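Local atomic coordinates of tyrosyl-tRNA synthetase (Archaeoglobus fulgidus, PDB entry 2CYB), a protein that probably catalyses the two-step attachment of tyrosine to its cognate tRNA, first activating the amino acid with ATP to give tyrosyl-adenylate. Residues 287-291 with 292-296; 251-254 with 255-259; 7-10 with 11-14. All blocks are in the same frame, centred on the assembly; numbering follows the deposited sequence.

Contact 1 of 3, residues 287-291 with 292-296; sequences AEDFK and SGQLH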
loop_
_atom_site.group_PDB
_atom_site.type_symbol
_atom_site.label_atom_id
_atom_site.label_comp_id
_atom_site.label_asym_id
_atom_site.label_seq_id
_atom_site.Cartn_x
_atom_site.Cartn_y
_atom_site.Cartn_z
ATOM N N ALA A 287 10.125 45.409 -6.440
ATOM C CA ALA A 287 11.390 44.777 -6.087
ATOM C C ALA A 287 12.566 45.693 -6.387
ATOM O O ALA A 287 13.509 45.789 -5.601
ATOM C CB ALA A 287 11.549 43.458 -6.844
ATOM N N GLU A 288 12.507 46.364 -7.532
ATOM C CA GLU A 288 13.572 47.273 -7.936
ATOM C C GLU A 288 13.770 48.366 -6.887
ATOM O O GLU A 288 14.899 48.672 -6.504
ATOM C CB GLU A 288 13.237 47.904 -9.289
ATOM C CG GLU A 288 14.347 47.786 -10.330
ATOM C CD GLU A 288 14.562 46.356 -10.811
ATOM O OE1 GLU A 288 14.887 45.483 -9.978
ATOM O OE2 GLU A 288 14.407 46.108 -12.028
ATOM N N ASP A 289 12.670 48.954 -6.426
ATOM C CA ASP A 289 12.741 50.006 -5.415
ATOM C C ASP A 289 13.178 49.464 -4.063
ATOM O O ASP A 289 13.815 50.171 -3.277
ATOM C CB ASP A 289 11.387 50.710 -5.279
ATOM C CG ASP A 289 11.310 51.980 -6.109
ATOM O OD1 ASP A 289 12.273 52.266 -6.849
ATOM O OD2 ASP A 289 10.291 52.694 -6.021
ATOM N N PHE A 290 12.835 48.208 -3.794
ATOM C CA PHE A 290 13.209 47.576 -2.538
ATOM C C PHE A 290 14.706 47.290 -2.565
ATOM O O PHE A 290 15.420 47.507 -1.588
ATOM C CB PHE A 290 12.447 46.261 -2.356
ATOM C CG PHE A 290 12.529 45.708 -0.962
ATOM C CD1 PHE A 290 11.719 46.217 0.048
ATOM C CD2 PHE A 290 13.439 44.709 -0.650
ATOM C CE1 PHE A 290 11.818 45.743 1.349
ATOM C CE2 PHE A 290 13.548 44.225 0.654
ATOM C CZ PHE A 290 12.733 44.745 1.655
ATOM N N LYS A 291 15.172 46.806 -3.706
ATOM C CA LYS A 291 16.569 46.471 -3.886
ATOM C C LYS A 291 17.450 47.719 -3.803
ATOM O O LYS A 291 18.557 47.669 -3.269
ATOM C CB LYS A 291 16.740 45.784 -5.243
ATOM C CG LYS A 291 17.936 44.860 -5.350
ATOM C CD LYS A 291 17.895 44.085 -6.664
ATOM C CE LYS A 291 19.042 43.085 -6.762
ATOM N NZ LYS A 291 18.999 42.296 -8.031
ATOM N N SER A 292 16.949 48.837 -4.320
ATOM C CA SER A 292 17.700 50.093 -4.325
ATOM C C SER A 292 17.625 50.869 -3.012
ATOM O O SER A 292 18.396 51.804 -2.790
ATOM C CB SER A 292 17.204 50.999 -5.453
ATOM O OG SER A 292 15.921 51.530 -5.156
ATOM N N GLY A 293 16.694 50.495 -2.146
ATOM C CA GLY A 293 16.568 51.195 -0.883
ATOM C C GLY A 293 15.563 52.328 -0.940
ATOM O O GLY A 293 15.410 53.068 0.028
ATOM N N GLN A 294 14.883 52.478 -2.074
ATOM C CA GLN A 294 13.874 53.522 -2.216
ATOM C C GLN A 294 12.613 53.140 -1.448
ATOM O O GLN A 294 11.862 54.006 -0.990
ATOM C CB GLN A 294 13.532 53.750 -3.687
ATOM C CG GLN A 294 14.578 54.543 -4.451
ATOM C CD GLN A 294 14.886 55.877 -3.795
ATOM O OE1 GLN A 294 15.809 55.987 -2.985
ATOM N NE2 GLN A 294 14.101 56.893 -4.127
ATOM N N LEU A 295 12.373 51.838 -1.327
ATOM C CA LEU A 295 11.213 51.344 -0.593
ATOM C C LEU A 295 11.750 50.625 0.635
ATOM O O LEU A 295 12.506 49.659 0.527
ATOM C CB LEU A 295 10.391 50.379 -1.453
ATOM C CG LEU A 295 9.196 49.708 -0.769
ATOM C CD1 LEU A 295 8.200 50.751 -0.288
ATOM C CD2 LEU A 295 8.535 48.755 -1.751
ATOM N N HIS A 296 11.356 51.106 1.806
ATOM C CA HIS A 296 11.826 50.538 3.061
ATOM C C HIS A 296 10.873 49.477 3.597
ATOM O O HIS A 296 9.655 49.586 3.443
ATOM C CB HIS A 296 11.988 51.665 4.092
ATOM C CG HIS A 296 12.677 51.243 5.349
ATOM N ND1 HIS A 296 12.105 50.382 6.262
ATOM C CD2 HIS A 296 13.910 51.536 5.831
ATOM C CE1 HIS A 296 12.955 50.159 7.247
ATOM N NE2 HIS A 296 14.059 50.847 7.010
HETATM O O HOH W 1 14.788 48.225 0.933
#
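Asp289 and Leu295 meet where helix 283-292 ends, the backbone carbonyl of Asp289 collecting the chain as it turns away. Leu295 N gives the straightest of the backbone bonds to Asp289 O, at 2.9 Å, from above the carbonyl plane; Ser292 OG donates to Asp289 O at 3.1 Å from the opposite face. The hydroxyl reaches it because OG stands between the backbone N and the carbonyl carbon (chi1 72°). Gly293, with positive phi, reverses the chain, and weak bonds from Gln294 N to Asp289 O (2.8 Å) and from Gly293 N to Phe290 O (3.3 Å) are consistent with a Schellman motif. On the outer side of the turn the Asp289 and Gln294 side chains cross obliquely, OD1 of Asp289 lying 3.7 Å from Gln294 CB, with the carboxylate and amide planes 80° apart. With CG of Phe290 anti to its backbone N (chi1 -167°), the ring atom CD1 comes to 3.6 Å from Leu295 O. Over the centre of one ring face a water donates to both Phe290 O and Leu295 O, bridging helix end and loop. Asp289 OD2 is hydrogen-bonded to Tyr280 OH on strand 278-280. Segment 292-296 links helix 283-292 to helix 297-319, which His296 N-caps through ND1 to Leu298 N, and Phe290 packs on Pro297 and Leu300 of the latter helix.

Contact 2 of 3, residues 251-254 with 255-259; sequences ILDI and AKYHI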
loop_
_atom_site.group_PDB
_atom_site.type_symbol
_atom_site.label_atom_id
_atom_site.label_comp_id
_atom_site.label_asym_id
_atom_site.label_seq_id
_atom_site.Cartn_x
_atom_site.Cartn_y
_atom_site.Cartn_z
ATOM N N ILE A 251 7.738 38.982 3.124
ATOM C CA ILE A 251 6.845 40.094 2.842
ATOM C C ILE A 251 6.768 40.358 1.341
ATOM O O ILE A 251 5.679 40.560 0.797
ATOM C CB ILE A 251 7.308 41.367 3.590
ATOM C CG1 ILE A 251 7.411 41.054 5.083
ATOM C CG2 ILE A 251 6.330 42.510 3.360
ATOM C CD1 ILE A 251 6.139 40.461 5.674
ATOM N N LEU A 252 7.919 40.351 0.678
ATOM C CA LEU A 252 7.947 40.566 -0.761
ATOM C C LEU A 252 7.168 39.445 -1.439
ATOM O O LEU A 252 6.472 39.672 -2.432
ATOM C CB LEU A 252 9.383 40.584 -1.275
ATOM C CG LEU A 252 10.092 41.935 -1.184
ATOM C CD1 LEU A 252 11.508 41.802 -1.719
ATOM C CD2 LEU A 252 9.316 42.972 -1.986
ATOM N N ASP A 253 7.274 38.238 -0.889
ATOM C CA ASP A 253 6.573 37.091 -1.446
ATOM C C ASP A 253 5.070 37.294 -1.406
ATOM O O ASP A 253 4.377 36.956 -2.363
ATOM C CB ASP A 253 6.942 35.800 -0.698
ATOM C CG ASP A 253 8.320 35.276 -1.082
ATOM O OD1 ASP A 253 8.842 34.380 -0.380
ATOM O OD2 ASP A 253 8.880 35.755 -2.091
ATOM N N ILE A 254 4.554 37.846 -0.312
ATOM C CA ILE A 254 3.118 38.068 -0.233
ATOM C C ILE A 254 2.713 39.088 -1.294
ATOM O O ILE A 254 1.656 38.970 -1.913
ATOM C CB ILE A 254 2.694 38.558 1.166
ATOM C CG1 ILE A 254 3.004 37.469 2.199
ATOM C CG2 ILE A 254 1.201 38.895 1.174
ATOM C CD1 ILE A 254 2.696 37.875 3.638
ATOM N N ALA A 255 3.553 40.095 -1.508
ATOM C CA ALA A 255 3.242 41.091 -2.526
ATOM C C ALA A 255 3.242 40.428 -3.906
ATOM O O ALA A 255 2.323 40.621 -4.704
ATOM C CB ALA A 255 4.272 42.213 -2.495
ATOM N N LYS A 256 4.278 39.641 -4.171
ATOM C CA LYS A 256 4.430 38.965 -5.452
ATOM C C LYS A 256 3.373 37.912 -5.783
ATOM O O LYS A 256 2.797 37.927 -6.873
ATOM C CB LYS A 256 5.816 38.317 -5.537
ATOM C CG LYS A 256 6.126 37.671 -6.889
ATOM C CD LYS A 256 7.482 36.973 -6.873
ATOM C CE LYS A 256 7.801 36.318 -8.211
ATOM N NZ LYS A 256 7.867 37.316 -9.320
ATOM N N TYR A 257 3.104 37.014 -4.840
ATOM C CA TYR A 257 2.165 35.920 -5.077
ATOM C C TYR A 257 0.692 36.142 -4.767
ATOM O O TYR A 257 -0.171 35.524 -5.396
ATOM C CB TYR A 257 2.658 34.678 -4.329
ATOM C CG TYR A 257 4.028 34.233 -4.782
ATOM C CD1 TYR A 257 4.226 33.728 -6.069
ATOM C CD2 TYR A 257 5.138 34.374 -3.954
ATOM C CE1 TYR A 257 5.494 33.385 -6.522
ATOM C CE2 TYR A 257 6.410 34.034 -4.393
ATOM C CZ TYR A 257 6.582 33.543 -5.682
ATOM O OH TYR A 257 7.839 33.242 -6.135
ATOM N N HIS A 258 0.383 37.020 -3.822
ATOM C CA HIS A 258 -1.018 37.230 -3.473
ATOM C C HIS A 258 -1.616 38.589 -3.813
ATOM O O HIS A 258 -2.690 38.673 -4.407
ATOM C CB HIS A 258 -1.229 36.962 -1.973
ATOM C CG HIS A 258 -0.714 35.629 -1.521
ATOM N ND1 HIS A 258 0.579 35.439 -1.081
ATOM C CD2 HIS A 258 -1.304 34.410 -1.490
ATOM C CE1 HIS A 258 0.764 34.160 -0.800
ATOM N NE2 HIS A 258 -0.363 33.515 -1.041
ATOM N N ILE A 259 -0.926 39.658 -3.435
ATOM C CA ILE A 259 -1.460 40.991 -3.659
ATOM C C ILE A 259 -1.480 41.478 -5.104
ATOM O O ILE A 259 -2.544 41.815 -5.624
ATOM C CB ILE A 259 -0.724 42.011 -2.773
ATOM C CG1 ILE A 259 -0.777 41.535 -1.311
ATOM C CG2 ILE A 259 -1.390 43.382 -2.891
ATOM C CD1 ILE A 259 0.166 42.279 -0.374
#
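Ile254 and Ile259, five residues apart on helix 250-263, cross with Ile254 CG2 3.9 Å from Ile259 CD1. On the neighbouring flank of the helix, Asp253 and Tyr257 run side by side: Asp253 CB meets the ring edge in its plane, and OD2 approaches Tyr257 CE2 to 3.8 Å with the carboxylate turned 59° from the ring. CG of Tyr257 lies anti to its carbonyl carbon (chi1 -60°), which swings the ring back over the preceding turn, while Lys256 CD lies over one face, toward the rim. Beneath these side chains the helix widens into a pi-type turn. Up to Tyr257 the pattern is regular, with Tyr257 N reaching Asp253 O at 2.8 Å; then Ile254 O accepts twice, from His258 N (3.0 Å), above the carbonyl plane, and from Ile259 N (3.1 Å), almost in line with the C=O bond. The extra residue in this turn brings Ile259 onto the flank of Ile254. His258 sets the edge of its ring against Ile254 CA, which is 3.8 Å from ND1. That nitrogen is buried and has no partner, whereas NE2 bonds to Leu47 O at the start of helix 47-61, within the HIGH region, so the proton is likely to sit on NE2. Farther out, Ile254 packs on Val304 and Ile259 on Tyr307 of helix 297-319, with Leu47 also against Ile254 and Met51 against Tyr257.

Contact 3 of 3, residues 7-10 with 11-14; sequences LRLI and TRNA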
loop_
_atom_site.group_PDB
_atom_site.type_symbol
_atom_site.label_atom_id
_atom_site.label_comp_id
_atom_site.label_asym_id
_atom_site.label_seq_id
_atom_site.Cartn_x
_atom_site.Cartn_y
_atom_site.Cartn_z
ATOM N N LEU A 7 -0.410 31.902 -22.005
ATOM C CA LEU A 7 0.786 31.185 -21.606
ATOM C C LEU A 7 1.509 32.018 -20.542
ATOM O O LEU A 7 2.028 31.481 -19.565
ATOM C CB LEU A 7 1.675 30.970 -22.832
ATOM C CG LEU A 7 2.459 29.664 -22.984
ATOM C CD1 LEU A 7 1.572 28.469 -22.666
ATOM C CD2 LEU A 7 2.989 29.568 -24.412
ATOM N N ARG A 8 1.524 33.337 -20.729
ATOM C CA ARG A 8 2.178 34.241 -19.784
ATOM C C ARG A 8 1.478 34.193 -18.430
ATOM O O ARG A 8 2.124 34.143 -17.382
ATOM C CB ARG A 8 2.150 35.681 -20.314
ATOM C CG ARG A 8 2.798 35.864 -21.678
ATOM C CD ARG A 8 4.317 35.952 -21.596
ATOM N NE ARG A 8 4.769 37.260 -21.123
ATOM C CZ ARG A 8 4.566 38.405 -21.771
ATOM N NH1 ARG A 8 3.914 38.412 -22.926
ATOM N NH2 ARG A 8 5.016 39.545 -21.264
ATOM N N LEU A 9 0.149 34.216 -18.465
ATOM C CA LEU A 9 -0.666 34.182 -17.259
ATOM C C LEU A 9 -0.547 32.837 -16.538
ATOM O O LEU A 9 -0.409 32.784 -15.309
ATOM C CB LEU A 9 -2.130 34.449 -17.621
ATOM C CG LEU A 9 -3.187 34.264 -16.530
ATOM C CD1 LEU A 9 -2.885 35.169 -15.341
ATOM C CD2 LEU A 9 -4.559 34.568 -17.107
ATOM N N ILE A 10 -0.597 31.756 -17.309
ATOM C CA ILE A 10 -0.503 30.412 -16.746
ATOM C C ILE A 10 0.826 30.198 -16.045
ATOM O O ILE A 10 0.878 29.638 -14.952
ATOM C CB ILE A 10 -0.654 29.318 -17.839
ATOM C CG1 ILE A 10 -2.085 29.306 -18.378
ATOM C CG2 ILE A 10 -0.314 27.948 -17.255
ATOM C CD1 ILE A 10 -2.293 28.360 -19.536
ATOM N N THR A 11 1.904 30.659 -16.659
ATOM C CA THR A 11 3.213 30.450 -16.067
ATOM C C THR A 11 3.644 31.513 -15.075
ATOM O O THR A 11 4.715 31.397 -14.481
ATOM C CB THR A 11 4.280 30.330 -17.150
ATOM O OG1 THR A 11 4.271 31.510 -17.961
ATOM C CG2 THR A 11 3.998 29.127 -18.025
ATOM N N ARG A 12 2.819 32.539 -14.892
ATOM C CA ARG A 12 3.155 33.609 -13.956
ATOM C C ARG A 12 3.358 33.036 -12.562
ATOM O O ARG A 12 2.510 32.297 -12.048
ATOM C CB ARG A 12 2.043 34.662 -13.904
ATOM C CG ARG A 12 2.332 35.814 -12.928
ATOM C CD ARG A 12 1.241 36.884 -12.977
ATOM N NE ARG A 12 -0.040 36.412 -12.455
ATOM C CZ ARG A 12 -1.184 37.082 -12.566
ATOM N NH1 ARG A 12 -2.309 36.586 -12.058
ATOM N NH2 ARG A 12 -1.209 38.249 -13.197
ATOM N N ASN A 13 4.492 33.381 -11.964
ATOM C CA ASN A 13 4.830 32.929 -10.626
ATOM C C ASN A 13 4.981 31.421 -10.489
ATOM O O ASN A 13 4.934 30.887 -9.383
ATOM C CB ASN A 13 3.797 33.439 -9.624
ATOM C CG ASN A 13 3.918 34.939 -9.382
ATOM O OD1 ASN A 13 4.985 35.520 -9.580
ATOM N ND2 ASN A 13 2.835 35.559 -8.943
ATOM N N ALA A 14 5.150 30.733 -11.609
ATOM C CA ALA A 14 5.347 29.292 -11.559
ATOM C C ALA A 14 6.848 29.088 -11.487
ATOM O O ALA A 14 7.608 29.806 -12.133
ATOM C CB ALA A 14 4.789 28.624 -12.811
#
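This local contact of Leu7 and Leu9 with Thr11 and Arg12 closes the C-terminal end of helix 3-11 at the surface, where a type II beta turn from Thr11 to Ala14 leads into strand 16-18, outermost within this chain in the Rossmann-fold sheet. Thr11 grips the carbonyl of Leu7 twice: its backbone N is 3.0 Å from Leu7 O and its OG1 2.8 Å, the two donors arriving from opposite faces of the carbonyl plane. A chi1 of 58° folds OG1 back over the helix end, onto Leu7 O. A valine here would probably leave Leu7 O with the backbone donor alone and weaken the hold on the last helical turn. Arg12 N makes a weak bond to Leu9 O at 3.3 Å, and Ala14 N completes the turn by bonding to Thr11 O. Asn13, with positive phi, takes the third turn position. Outside, helix 47-61 flanks the junction: Asp58 forms a salt bridge with Arg12 NH1, and Lys55 NZ bonds to both Ile10 O and Arg12 O. The guanidinium held there is met over one face, toward its rim, by a methyl of Leu9, CD1 lying 3.6 Å from Arg12 NH1.

Contact 2, on helix 250-263, is the buried one, lies between the other two and touches both; contact 1 is partly buried and contact 3 a surface contact. Toward contact 1 the join is apolar, Leu252 CD1 resting 3.6 Å from Phe290 CD2, and both contacts pack on helix 297-319. Toward contact 3 it is mixed: Asn13 ND2 bonds to Lys256 O while Asn13 also lies on Tyr257. Contacts 2 and 3 share helix 47-61, met by contact 2 mainly with apolar and ring groups, by contact 3 through a salt bridge and lysine-to-carbonyl bonds besides apolar contacts. Contacts 1 and 3 both end helices, where a carbonyl takes a backbone and a hydroxyl donor; contact 2 instead widens one mid-course.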